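WZI (Escherichia coli, PDB 2YNK) is a carbohydrate-binding outer-membrane beta-barrel, a lectin that underpins assembly of the group 1 capsule. Local coordinates at residues A[339-344]-A[396-400]; A[229-235]-A[268-274]. All coordinates share one frame. Numbering follows the deposited sequence.

Interaction 1: A[339-344]-A[396-400]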
loop_
_atom_site.group_PDB
_atom_site.type_symbol
_atom_site.label_atom_id
_atom_site.label_comp_id
_atom_site.label_asym_id
_atom_site.label_seq_id
_atom_site.Cartn_x
_atom_site.Cartn_y
_atom_site.Cartn_z
ATOM N N THR A 339 17.407 4.621 -18.594
ATOM C CA THR A 339 16.141 3.897 -18.728
ATOM C C THR A 339 16.372 2.455 -19.160
ATOM O O THR A 339 17.501 2.035 -19.406
ATOM C CB THR A 339 15.182 4.573 -19.733
ATOM O OG1 THR A 339 15.515 4.174 -21.067
ATOM C CG2 THR A 339 15.250 6.089 -19.626
ATOM N N ASN A 340 15.277 1.709 -19.236
ATOM C CA ASN A 340 15.272 0.318 -19.687
ATOM C C ASN A 340 15.996 -0.656 -18.753
ATOM O O ASN A 340 16.438 -1.720 -19.184
ATOM C CB ASN A 340 15.813 0.214 -21.131
ATOM C CG ASN A 340 14.924 -0.625 -22.038
ATOM O OD1 ASN A 340 13.727 -0.788 -21.793
ATOM N ND2 ASN A 340 15.509 -1.143 -23.110
ATOM N N TYR A 341 16.090 -0.302 -17.474
ATOM C CA TYR A 341 16.687 -1.181 -16.455
ATOM C C TYR A 341 15.832 -1.327 -15.184
ATOM O O TYR A 341 15.891 -2.355 -14.512
ATOM C CB TYR A 341 18.084 -0.685 -16.090
ATOM C CG TYR A 341 18.891 -1.648 -15.246
ATOM C CD1 TYR A 341 19.395 -2.826 -15.788
ATOM C CD2 TYR A 341 19.154 -1.375 -13.899
ATOM C CE1 TYR A 341 20.133 -3.708 -15.021
ATOM C CE2 TYR A 341 19.900 -2.250 -13.123
ATOM C CZ TYR A 341 20.388 -3.414 -13.691
ATOM O OH TYR A 341 21.128 -4.284 -12.925
ATOM N N SER A 342 15.040 -0.314 -14.844
ATOM C CA SER A 342 14.188 -0.415 -13.653
ATOM C C SER A 342 13.069 -1.427 -13.881
ATOM O O SER A 342 12.407 -1.418 -14.919
ATOM C CB SER A 342 13.619 0.945 -13.254
ATOM O OG SER A 342 14.606 1.726 -12.608
ATOM N N TYR A 343 12.888 -2.313 -12.906
ATOM C CA TYR A 343 11.866 -3.353 -12.962
ATOM C C TYR A 343 12.028 -4.307 -14.161
ATOM O O TYR A 343 11.093 -4.989 -14.562
ATOM C CB TYR A 343 10.466 -2.724 -12.923
ATOM C CG TYR A 343 10.163 -1.867 -11.700
ATOM C CD1 TYR A 343 10.786 -2.092 -10.472
ATOM C CD2 TYR A 343 9.211 -0.859 -11.768
ATOM C CE1 TYR A 343 10.477 -1.321 -9.363
ATOM C CE2 TYR A 343 8.897 -0.083 -10.664
ATOM C CZ TYR A 343 9.530 -0.317 -9.463
ATOM O OH TYR A 343 9.209 0.454 -8.362
ATOM N N THR A 344 13.250 -4.366 -14.673
ATOM C CA THR A 344 13.661 -5.244 -15.766
ATOM C C THR A 344 14.492 -6.354 -15.166
ATOM O O THR A 344 15.102 -6.164 -14.115
ATOM C CB THR A 344 14.563 -4.460 -16.742
ATOM O OG1 THR A 344 13.740 -3.681 -17.610
ATOM C CG2 THR A 344 15.475 -5.366 -17.552
ATOM N N GLU A 396 10.233 4.047 -22.917
ATOM C CA GLU A 396 10.762 3.026 -23.830
ATOM C C GLU A 396 9.700 2.066 -24.377
ATOM O O GLU A 396 10.047 1.044 -24.968
ATOM C CB GLU A 396 11.861 2.213 -23.124
ATOM C CG GLU A 396 13.068 3.030 -22.683
ATOM C CD GLU A 396 13.732 3.758 -23.840
ATOM O OE1 GLU A 396 13.835 3.171 -24.942
ATOM O OE2 GLU A 396 14.137 4.927 -23.650
ATOM N N ASN A 397 8.424 2.393 -24.191
ATOM C CA ASN A 397 7.305 1.553 -24.650
ATOM C C ASN A 397 7.505 0.062 -24.391
ATOM O O ASN A 397 7.282 -0.765 -25.268
ATOM C CB ASN A 397 7.002 1.809 -26.126
ATOM C CG ASN A 397 6.491 3.211 -26.378
ATOM O OD1 ASN A 397 5.292 3.436 -26.496
ATOM N ND2 ASN A 397 7.399 4.165 -26.451
ATOM N N GLN A 398 7.909 -0.256 -23.166
ATOM C CA GLN A 398 8.182 -1.625 -22.743
ATOM C C GLN A 398 6.895 -2.434 -22.662
ATOM O O GLN A 398 5.960 -2.057 -21.952
ATOM C CB GLN A 398 8.855 -1.646 -21.357
ATOM C CG GLN A 398 10.095 -0.771 -21.218
ATOM C CD GLN A 398 10.659 -0.728 -19.811
ATOM O OE1 GLN A 398 9.921 -0.669 -18.814
ATOM N NE2 GLN A 398 11.979 -0.740 -19.717
ATOM N N SER A 399 6.862 -3.558 -23.378
ATOM C CA SER A 399 5.744 -4.498 -23.303
ATOM C C SER A 399 5.513 -5.089 -21.890
ATOM O O SER A 399 4.386 -5.430 -21.540
ATOM C CB SER A 399 5.980 -5.634 -24.277
ATOM O OG SER A 399 7.178 -6.323 -23.939
ATOM N N ILE A 400 6.555 -5.212 -21.075
ATOM C CA ILE A 400 6.399 -5.906 -19.798
ATOM C C ILE A 400 5.432 -5.190 -18.816
ATOM O O ILE A 400 4.951 -5.793 -17.852
ATOM C CB ILE A 400 7.764 -6.198 -19.131
ATOM C CG1 ILE A 400 8.441 -4.912 -18.600
ATOM C CG2 ILE A 400 8.666 -6.934 -20.112
ATOM C CD1 ILE A 400 9.670 -5.173 -17.745
#

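Interaction 2: A[229-235]-A[268-274]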
loop_
_atom_site.group_PDB
_atom_site.type_symbol
_atom_site.label_atom_id
_atom_site.label_comp_id
_atom_site.label_asym_id
_atom_site.label_seq_id
_atom_site.Cartn_x
_atom_site.Cartn_y
_atom_site.Cartn_z
ATOM N N GLY A 229 13.361 2.818 7.782
ATOM C CA GLY A 229 13.018 1.529 7.194
ATOM C C GLY A 229 14.105 0.960 6.300
ATOM O O GLY A 229 14.848 1.692 5.641
ATOM N N ALA A 230 14.187 -0.365 6.296
ATOM C CA ALA A 230 15.021 -1.103 5.369
ATOM C C ALA A 230 14.174 -2.247 4.806
ATOM O O ALA A 230 13.352 -2.829 5.522
ATOM C CB ALA A 230 16.251 -1.639 6.084
ATOM N N SER A 231 14.349 -2.556 3.529
ATOM C CA SER A 231 13.632 -3.679 2.941
ATOM C C SER A 231 14.358 -4.285 1.748
ATOM O O SER A 231 15.059 -3.592 0.987
ATOM C CB SER A 231 12.199 -3.285 2.564
ATOM O OG SER A 231 12.120 -1.978 2.031
ATOM N N ARG A 232 14.176 -5.595 1.606
ATOM C CA ARG A 232 14.824 -6.365 0.568
ATOM C C ARG A 232 13.836 -7.377 -0.032
ATOM O O ARG A 232 13.016 -7.960 0.672
ATOM C CB ARG A 232 16.048 -7.055 1.165
ATOM C CG ARG A 232 16.962 -7.751 0.170
ATOM C CD ARG A 232 18.240 -8.201 0.864
ATOM N NE ARG A 232 18.820 -9.409 0.267
ATOM C CZ ARG A 232 19.572 -9.439 -0.835
ATOM N NH1 ARG A 232 19.850 -8.326 -1.516
ATOM N NH2 ARG A 232 20.049 -10.599 -1.266
ATOM N N ILE A 233 13.918 -7.555 -1.344
ATOM C CA ILE A 233 13.091 -8.512 -2.083
ATOM C C ILE A 233 13.977 -9.284 -3.042
ATOM O O ILE A 233 14.824 -8.689 -3.710
ATOM C CB ILE A 233 12.016 -7.777 -2.912
ATOM C CG1 ILE A 233 10.724 -7.625 -2.119
ATOM C CG2 ILE A 233 11.707 -8.523 -4.198
ATOM C CD1 ILE A 233 9.969 -8.921 -1.930
HETATM N N MSE A 234 13.797 -10.597 -3.124
HETATM C CA MSE A 234 14.451 -11.348 -4.195
HETATM C C MSE A 234 13.453 -12.137 -5.004
HETATM O O MSE A 234 12.559 -12.791 -4.470
HETATM C CB MSE A 234 15.604 -12.225 -3.710
HETATM C CG MSE A 234 15.224 -13.156 -2.579
HETATM SE SE MSE A 234 16.659 -14.487 -2.350
HETATM C CE MSE A 234 16.426 -14.643 -0.390
ATOM N N GLN A 235 13.604 -12.053 -6.320
ATOM C CA GLN A 235 12.813 -12.834 -7.263
ATOM C C GLN A 235 13.604 -14.108 -7.538
ATOM O O GLN A 235 14.712 -14.046 -8.056
ATOM C CB GLN A 235 12.598 -12.022 -8.536
ATOM C CG GLN A 235 11.402 -12.425 -9.372
ATOM C CD GLN A 235 11.077 -11.405 -10.452
ATOM O OE1 GLN A 235 10.026 -11.482 -11.100
ATOM N NE2 GLN A 235 11.975 -10.443 -10.654
ATOM N N ASN A 268 16.821 -12.392 -8.770
ATOM C CA ASN A 268 16.831 -10.933 -8.987
ATOM C C ASN A 268 16.455 -10.197 -7.695
ATOM O O ASN A 268 15.432 -10.500 -7.096
ATOM C CB ASN A 268 15.840 -10.549 -10.088
ATOM C CG ASN A 268 15.708 -9.041 -10.286
ATOM O OD1 ASN A 268 14.650 -8.570 -10.683
ATOM N ND2 ASN A 268 16.770 -8.287 -10.035
ATOM N N GLN A 269 17.270 -9.219 -7.299
ATOM C CA GLN A 269 17.120 -8.528 -6.027
ATOM C C GLN A 269 16.630 -7.093 -6.203
ATOM O O GLN A 269 16.910 -6.438 -7.220
ATOM C CB GLN A 269 18.456 -8.516 -5.262
ATOM C CG GLN A 269 18.786 -9.799 -4.496
ATOM C CD GLN A 269 19.099 -10.978 -5.404
ATOM O OE1 GLN A 269 18.381 -11.995 -5.410
ATOM N NE2 GLN A 269 20.171 -10.850 -6.190
ATOM N N LEU A 270 15.882 -6.632 -5.199
ATOM C CA LEU A 270 15.611 -5.213 -4.985
ATOM C C LEU A 270 15.795 -4.911 -3.498
ATOM O O LEU A 270 15.448 -5.722 -2.648
ATOM C CB LEU A 270 14.199 -4.832 -5.441
ATOM C CG LEU A 270 14.034 -4.604 -6.946
ATOM C CD1 LEU A 270 13.707 -5.910 -7.649
ATOM C CD2 LEU A 270 12.964 -3.567 -7.225
ATOM N N ALA A 271 16.351 -3.747 -3.184
ATOM C CA ALA A 271 16.688 -3.423 -1.796
ATOM C C ALA A 271 16.890 -1.922 -1.607
ATOM O O ALA A 271 17.438 -1.248 -2.472
ATOM C CB ALA A 271 17.927 -4.192 -1.358
ATOM N N GLY A 272 16.424 -1.409 -0.474
ATOM C CA GLY A 272 16.584 -0.001 -0.173
ATOM C C GLY A 272 16.074 0.429 1.188
ATOM O O GLY A 272 15.686 -0.396 2.009
ATOM N N PHE A 273 16.074 1.742 1.405
ATOM C CA PHE A 273 15.709 2.331 2.688
ATOM C C PHE A 273 14.600 3.351 2.518
ATOM O O PHE A 273 14.401 3.902 1.431
ATOM C CB PHE A 273 16.914 3.020 3.331
ATOM C CG PHE A 273 18.148 2.171 3.375
ATOM C CD1 PHE A 273 18.220 1.074 4.215
ATOM C CD2 PHE A 273 19.242 2.471 2.581
ATOM C CE1 PHE A 273 19.360 0.287 4.270
ATOM C CE2 PHE A 273 20.383 1.686 2.618
ATOM C CZ PHE A 273 20.443 0.591 3.465
ATOM N N ASP A 274 13.884 3.593 3.609
ATOM C CA ASP A 274 12.888 4.657 3.668
ATOM C C ASP A 274 12.972 5.373 5.008
ATOM O O ASP A 274 13.549 4.853 5.962
ATOM C CB ASP A 274 11.469 4.120 3.423
ATOM C CG ASP A 274 11.291 2.665 3.856
ATOM O OD1 ASP A 274 11.830 1.745 3.181
ATOM O OD2 ASP A 274 10.590 2.434 4.863
#

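Interaction 1: A[339-344]-A[396-400]
Two irregular loops meet here: segment 339-344 lies in the connection after strand 322-331, and segment 396-400 in the one after strand 383-393. Their backbones stay too far apart for direct pairing, with CA-CA separations of 6.7 Å at N340-E396 and 8.3 Å at T344-I400, so the 268 Å² buried between them comes mostly from side chains, with backbone O of Y343 also meeting I400. E396 opens the contact: its CB points at the other loop, and its OE2 accepts a weak hydrogen bond from T339 OG1 at 3.0 Å, while its CB lies 3.8 Å from N340 OD1. N397 turns away and hydrogen-bonds to A407 within its own loop. The strongest link comes from Q398, whose extended side chain (chi2 175°) carries NE2 to within 2.7 Å of N340 OD1; the N-H...O angle of 170° marks a nearly linear hydrogen bond. The backbone N of Q398 bonds to N394 OD1. I400 then supplies the apolar end, with CD1 3.5 Å from Y343 O and 4.3 Å from T344 OG1. What it meets is a type II turn, Y341 to T344, with S342 at -70/132 and Y343 at 60/22, closed by a weak T344 N to Y341 O bond of 3.3 Å. The ring of Y343 leads away from this contact, its OH hydrogen-bonding to L160 O. The arrangement joins two inter-strand loops of the barrel, probably on its extracellular side. Chemically, one strong amide-to-amide bond, one weak hydroxyl-to-carboxylate bond and van der Waals contact around I400 imply a specific but slender junction without a salt bridge between the loops.

Interaction 2: A[229-235]-A[268-274]
Neighbouring antiparallel strands of the closed barrel sheet pair here, their axes 4.5 Å apart and their directions 166° from each other. G229 starts the register, exchanging bonds with D274 (G229 N to D274 O 2.7 Å, D274 N to G229 O 2.9 Å); the D274 carboxylate swings over this glycine, where a CB would clash with OD2, and forms a salt bridge with R217. A230 CB packs 3.8 Å from CD1 at the F273 ring edge and also touches a bound hexane, consistent with a lipid-facing surface. S231 bonds reciprocally with G272. R232 extends along Q269, its NH1 3.5 Å from Q269 CG, and ends in a salt bridge with E298. I233 pairs with L270 (I233 N to L270 O 2.7 Å). The selenomethionine M234 sets CB 3.3 Å from Q269 OE1, and Q235 N reaches N268 O at 2.5 Å. Eight backbone hydrogen bonds at angles of 157-174° imply continuous pairing along this seam of the barrel wall.

Along the chain the contacts come in series: 229-235 with 268-274 closes before 339-344 with 396-400 opens. Interaction 2 joins consecutive strands, 226-236 and 268-278, within the 18-strand barrel wall, whereas interaction 1 joins loops emerging from strands 322-331 and 383-393, further round the same antiparallel sheet. Although their centres lie about 19 Å apart, the two meet: Y343 CE1 packs 4.0 Å from L270 CD2, and T344 O lies 4.2 Å from N268 OD1. Loop 339-344 therefore rests on the face carrying L270 and N268, consistent with a position over the barrel interior, since A230, on the other face, lies by a bound hexane. Thus 339-344 touches both wall strand 268-278 and loop 396-400.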